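Local coordinates for protein putative adhesin (Bacteroides thetaiotaomicron, PDB 4QDG) that probably serves as an outer-membrane lipoprotein of the FimB/Mfa2 family, whose members are associated with the anchoring of fimbriae, and binds magnesium ions, at residues V155-M160 against K168-E173; Q202-F207 against G211-V216. One frame throughout, in Å; residues are numbered along the deposited sequence.

Contact 1: V155-M160 against K168-E173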
loop_
_atom_site.group_PDB
_atom_site.type_symbol
_atom_site.label_atom_id
_atom_site.label_comp_id
_atom_site.label_asym_id
_atom_site.label_seq_id
_atom_site.Cartn_x
_atom_site.Cartn_y
_atom_site.Cartn_z
ATOM N N VAL A 155 3.718 5.477 13.935
ATOM C CA VAL A 155 4.872 5.384 14.810
ATOM C C VAL A 155 4.524 6.050 16.113
ATOM O O VAL A 155 4.130 7.208 16.112
ATOM C CB VAL A 155 6.145 5.987 14.150
ATOM C CG1 VAL A 155 7.353 5.836 15.066
ATOM C CG2 VAL A 155 6.419 5.322 12.784
ATOM N N VAL A 156 4.683 5.329 17.238
ATOM C CA VAL A 156 4.386 5.849 18.564
ATOM C C VAL A 156 5.657 5.874 19.433
ATOM O O VAL A 156 6.434 4.924 19.423
ATOM C CB VAL A 156 3.230 5.064 19.235
ATOM C CG1 VAL A 156 3.025 5.478 20.698
ATOM C CG2 VAL A 156 1.926 5.239 18.456
ATOM N N LEU A 157 5.870 6.996 20.150
ATOM C CA LEU A 157 6.953 7.161 21.117
ATOM C C LEU A 157 6.309 7.233 22.478
ATOM O O LEU A 157 5.429 8.060 22.695
ATOM C CB LEU A 157 7.838 8.384 20.833
ATOM C CG LEU A 157 8.391 8.571 19.419
ATOM C CD1 LEU A 157 9.261 9.783 19.365
ATOM C CD2 LEU A 157 9.178 7.333 18.957
ATOM N N GLN A 158 6.661 6.279 23.362
ATOM C CA GLN A 158 6.078 6.137 24.689
ATOM C C GLN A 158 7.142 6.027 25.761
ATOM O O GLN A 158 8.045 5.221 25.636
ATOM C CB GLN A 158 5.202 4.886 24.715
ATOM C CG GLN A 158 4.487 4.638 26.063
ATOM C CD GLN A 158 3.328 3.685 25.939
ATOM O OE1 GLN A 158 2.785 3.459 24.846
ATOM N NE2 GLN A 158 2.891 3.147 27.068
ATOM N N GLN A 159 7.033 6.806 26.829
ATOM C CA GLN A 159 8.014 6.671 27.919
ATOM C C GLN A 159 7.682 5.446 28.734
ATOM O O GLN A 159 6.522 5.232 29.056
ATOM C CB GLN A 159 8.066 7.906 28.805
ATOM C CG GLN A 159 8.924 8.995 28.210
ATOM C CD GLN A 159 9.529 9.834 29.287
ATOM O OE1 GLN A 159 10.339 9.353 30.084
ATOM N NE2 GLN A 159 9.138 11.102 29.332
HETATM N N MSE A 160 8.694 4.621 29.017
HETATM C CA MSE A 160 8.605 3.419 29.841
HETATM C C MSE A 160 8.037 3.741 31.232
HETATM O O MSE A 160 7.218 2.973 31.735
HETATM C CB MSE A 160 9.985 2.795 29.977
HETATM C CG MSE A 160 9.940 1.376 30.470
HETATM SE SE MSE A 160 11.672 0.821 31.152
HETATM C CE MSE A 160 11.604 1.733 32.866
ATOM N N LYS A 168 6.340 17.287 19.073
ATOM C CA LYS A 168 6.943 18.466 18.460
ATOM C C LYS A 168 8.462 18.474 18.623
ATOM O O LYS A 168 9.146 19.227 17.929
ATOM C CB LYS A 168 6.338 19.754 19.040
ATOM C CG LYS A 168 4.847 19.936 18.731
ATOM C CD LYS A 168 4.287 21.210 19.398
ATOM C CE LYS A 168 3.636 20.930 20.724
ATOM N NZ LYS A 168 4.605 20.960 21.845
ATOM N N LYS A 169 8.993 17.631 19.519
ATOM C CA LYS A 169 10.428 17.532 19.732
ATOM C C LYS A 169 11.097 16.625 18.681
ATOM O O LYS A 169 12.320 16.536 18.660
ATOM C CB LYS A 169 10.695 16.986 21.154
ATOM C CG LYS A 169 10.435 17.997 22.267
ATOM C CD LYS A 169 10.835 17.405 23.593
ATOM C CE LYS A 169 11.108 18.471 24.616
ATOM N NZ LYS A 169 11.280 17.876 25.966
ATOM N N PHE A 170 10.292 15.950 17.819
ATOM C CA PHE A 170 10.771 14.937 16.882
ATOM C C PHE A 170 10.307 15.065 15.459
ATOM O O PHE A 170 9.197 15.505 15.181
ATOM C CB PHE A 170 10.340 13.541 17.360
ATOM C CG PHE A 170 10.817 13.203 18.747
ATOM C CD1 PHE A 170 12.097 12.702 18.955
ATOM C CD2 PHE A 170 9.980 13.368 19.848
ATOM C CE1 PHE A 170 12.521 12.341 20.230
ATOM C CE2 PHE A 170 10.423 13.044 21.129
ATOM C CZ PHE A 170 11.686 12.528 21.312
ATOM N N GLU A 171 11.176 14.609 14.569
ATOM C CA GLU A 171 10.992 14.506 13.135
ATOM C C GLU A 171 10.965 13.023 12.817
ATOM O O GLU A 171 11.799 12.258 13.328
ATOM C CB GLU A 171 12.118 15.219 12.383
ATOM C CG GLU A 171 11.923 16.715 12.281
ATOM C CD GLU A 171 13.014 17.495 11.564
ATOM O OE1 GLU A 171 14.084 16.917 11.252
ATOM O OE2 GLU A 171 12.799 18.708 11.332
ATOM N N PHE A 172 9.984 12.615 12.005
ATOM C CA PHE A 172 9.775 11.221 11.608
ATOM C C PHE A 172 9.911 11.107 10.111
ATOM O O PHE A 172 9.381 11.946 9.389
ATOM C CB PHE A 172 8.395 10.724 12.037
ATOM C CG PHE A 172 8.102 10.823 13.518
ATOM C CD1 PHE A 172 7.723 12.035 14.090
ATOM C CD2 PHE A 172 8.072 9.677 14.317
ATOM C CE1 PHE A 172 7.375 12.103 15.439
ATOM C CE2 PHE A 172 7.746 9.758 15.670
ATOM C CZ PHE A 172 7.402 10.965 16.224
ATOM N N GLU A 173 10.670 10.099 9.644
ATOM C CA GLU A 173 10.892 9.888 8.212
ATOM C C GLU A 173 10.929 8.432 7.862
ATOM O O GLU A 173 11.348 7.598 8.672
ATOM C CB GLU A 173 12.232 10.492 7.769
ATOM C CG GLU A 173 12.261 11.995 7.662
ATOM C CD GLU A 173 13.642 12.622 7.767
ATOM O OE1 GLU A 173 14.641 11.896 7.983
ATOM O OE2 GLU A 173 13.714 13.863 7.639
#

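Contact 2: Q202-F207 against G211-V216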
loop_
_atom_site.group_PDB
_atom_site.type_symbol
_atom_site.label_atom_id
_atom_site.label_comp_id
_atom_site.label_asym_id
_atom_site.label_seq_id
_atom_site.Cartn_x
_atom_site.Cartn_y
_atom_site.Cartn_z
ATOM N N GLN A 202 -0.151 14.051 19.812
ATOM C CA GLN A 202 -0.108 13.321 21.052
ATOM C C GLN A 202 -1.382 12.505 21.204
ATOM O O GLN A 202 -2.432 12.879 20.677
ATOM C CB GLN A 202 0.098 14.272 22.243
ATOM C CG GLN A 202 1.541 14.770 22.380
ATOM C CD GLN A 202 1.740 15.736 23.519
ATOM O OE1 GLN A 202 0.962 16.665 23.722
ATOM N NE2 GLN A 202 2.804 15.558 24.265
ATOM N N ALA A 203 -1.273 11.358 21.900
ATOM C CA ALA A 203 -2.412 10.481 22.180
ATOM C C ALA A 203 -2.324 9.955 23.602
ATOM O O ALA A 203 -1.265 10.020 24.218
ATOM C CB ALA A 203 -2.461 9.326 21.186
ATOM N N SER A 204 -3.440 9.433 24.113
ATOM C CA SER A 204 -3.553 8.843 25.441
ATOM C C SER A 204 -3.283 7.332 25.393
ATOM O O SER A 204 -3.774 6.647 24.499
ATOM C CB SER A 204 -4.946 9.099 26.005
ATOM O OG SER A 204 -4.984 8.766 27.380
ATOM N N ALA A 205 -2.474 6.829 26.330
ATOM C CA ALA A 205 -2.176 5.403 26.468
ATOM C C ALA A 205 -2.724 4.892 27.817
ATOM O O ALA A 205 -2.254 3.889 28.356
ATOM C CB ALA A 205 -0.675 5.162 26.361
ATOM N N GLY A 206 -3.718 5.596 28.359
ATOM C CA GLY A 206 -4.313 5.211 29.627
ATOM C C GLY A 206 -3.687 5.929 30.799
ATOM O O GLY A 206 -3.128 7.014 30.639
ATOM N N PHE A 207 -3.784 5.325 31.989
ATOM C CA PHE A 207 -3.316 5.889 33.246
ATOM C C PHE A 207 -2.402 4.967 34.021
ATOM O O PHE A 207 -2.520 3.752 33.920
ATOM C CB PHE A 207 -4.535 6.212 34.129
ATOM C CG PHE A 207 -5.384 7.331 33.568
ATOM C CD1 PHE A 207 -6.348 7.076 32.598
ATOM C CD2 PHE A 207 -5.180 8.644 33.971
ATOM C CE1 PHE A 207 -7.079 8.119 32.024
ATOM C CE2 PHE A 207 -5.915 9.689 33.403
ATOM C CZ PHE A 207 -6.855 9.419 32.428
ATOM N N GLY A 211 -2.698 7.428 39.017
ATOM C CA GLY A 211 -3.756 8.218 38.386
ATOM C C GLY A 211 -3.286 9.230 37.351
ATOM O O GLY A 211 -4.039 10.134 36.966
ATOM N N ARG A 212 -2.034 9.073 36.887
ATOM C CA ARG A 212 -1.423 9.969 35.913
ATOM C C ARG A 212 -1.662 9.455 34.495
ATOM O O ARG A 212 -1.443 8.273 34.225
ATOM C CB ARG A 212 0.081 10.100 36.204
ATOM C CG ARG A 212 0.432 11.110 37.306
ATOM C CD ARG A 212 0.536 12.538 36.791
ATOM N NE ARG A 212 1.220 12.621 35.490
ATOM C CZ ARG A 212 2.538 12.682 35.313
ATOM N NH1 ARG A 212 3.357 12.709 36.359
ATOM N NH2 ARG A 212 3.045 12.745 34.089
ATOM N N GLU A 213 -2.119 10.335 33.591
ATOM C CA GLU A 213 -2.347 9.950 32.198
ATOM C C GLU A 213 -1.025 9.749 31.481
ATOM O O GLU A 213 -0.098 10.533 31.667
ATOM C CB GLU A 213 -3.177 11.012 31.484
ATOM C CG GLU A 213 -3.773 10.583 30.158
ATOM C CD GLU A 213 -4.655 11.621 29.492
ATOM O OE1 GLU A 213 -5.144 12.543 30.185
ATOM O OE2 GLU A 213 -4.895 11.479 28.274
ATOM N N VAL A 214 -0.931 8.672 30.678
ATOM C CA VAL A 214 0.245 8.373 29.868
ATOM C C VAL A 214 -0.005 9.005 28.500
ATOM O O VAL A 214 -0.956 8.632 27.801
ATOM C CB VAL A 214 0.565 6.849 29.773
ATOM C CG1 VAL A 214 1.864 6.606 28.982
ATOM C CG2 VAL A 214 0.639 6.227 31.162
ATOM N N VAL A 215 0.825 9.992 28.150
ATOM C CA VAL A 215 0.700 10.749 26.904
ATOM C C VAL A 215 1.864 10.365 26.009
ATOM O O VAL A 215 3.035 10.473 26.383
ATOM C CB VAL A 215 0.595 12.282 27.138
ATOM C CG1 VAL A 215 0.517 13.038 25.808
ATOM C CG2 VAL A 215 -0.609 12.620 28.003
ATOM N N VAL A 216 1.512 9.866 24.834
ATOM C CA VAL A 216 2.483 9.401 23.866
ATOM C C VAL A 216 2.510 10.355 22.676
ATOM O O VAL A 216 1.561 11.107 22.453
ATOM C CB VAL A 216 2.176 7.926 23.441
ATOM C CG1 VAL A 216 2.072 7.012 24.649
ATOM C CG2 VAL A 216 0.924 7.821 22.596
#

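Contact 1: V155-M160 against K168-E173
Val155 and Leu157 meet Phe170 and Phe172 in the interior of a beta sandwich, a build consistent with the transthyretin-like clan of this family. Strand 155-159 and strand 170-173 belong to different sheets; their axes come no closer than 10.0 Å and run at 148° to each other, so these two segments meet by side chains alone, with no hydrogen bond between them.

The most directional contact is a CH-pi interaction. Methyl CD1 of Leu157 sits over the middle of the Phe170 ring, 3.7 Å from the centroid and 12° off the normal. Leu157 CG lies anti to its own carbonyl carbon (chi1 -50°), and the extended second torsion carries CD1 across to the aromatic layer.

Purely apolar packing makes up the remainder. The same CD1 reaches Phe172 CZ at 3.8 Å, so a single methyl bridges two rings. Val155 addresses Phe172 at the ring edge, where the two side chains pass one another, heading opposite ways. All four side chains are buried, and Val238 of the neighbouring strand 235-240 also packs on Leu157 and Phe172. On Phe172 the meeting point is the CD2-CE2 side, where Val155 CG1 lies 4.0 Å from CD2.

Contact 2: Q202-F207 against G211-V216
The Gln202 side chain passes across Val215 in a beta hairpin, strands 199-207 and 213-223, on the side away from the turn; the antiparallel ladder of this hairpin is broken by a beta bulge. The aliphatic part of Gln202 and its amide pack against Val215 CG1, 3.7 Å from NE2, while that NE2 is hydrogen-bonded to Val165 O.

Ala203 forms a hydrogen-bonded pair with Val216: its N donates to Val216 O, and its O accepts from Val216 N at 2.8 Å with an almost straight N-H...O angle of 170°. Their side chains lie on one face of the hairpin, with Val216 touching Val156 and Gln158 of strand 140-159.

Ser204, in a non-hydrogen-bonded pair with Val215, points to the other face. Its OG donates to Glu213 OE2 at 2.9 Å, meeting the anti side of the carboxylate 30° out of its plane. Glu213 CG stands anti to the backbone N (chi1 -165°), and the extended chain beyond it carries the carboxylate forward along its own strand to this hydroxyl.

Ala205 N donates to Val214 O, and Ala205 CB touches Val216 CG1 at 3.7 Å. The register then slips by one residue. Gly206 has a positive phi, a backbone shape that calls for glycine, since the preceding carbonyl oxygen occupies the place of a side chain, and its own O accepts from Val214 N at 2.8 Å.

Phe207 resumes the ladder opposite Glu213. Its ring receives the Glu213 stem over one face, a CH-pi contact with CG 4.3 Å from the centroid, while Gly211 O lies at the ring edge, 3.5 Å from CD2.

In the fold
From the N terminus, strand 140-159 comes first, and contact 1 closes the short loop that leads from its end to strand 170-176 in the facing sheet. The chain later enters strand 199-207, turns, and returns in strand 213-223; contact 2 closes that tighter turn. The two closures follow in series, neither enclosing nor crossing the other. They are tied together through strand 213-223, which pairs antiparallel with strand 140-159: Leu157 O rests 3.3 Å from Val216 CB, and Val156 CG1 meets Val216 CG2. Contact 1 thus joins the two layers through the core, whereas contact 2 extends one layer outward as a largely exposed hairpin.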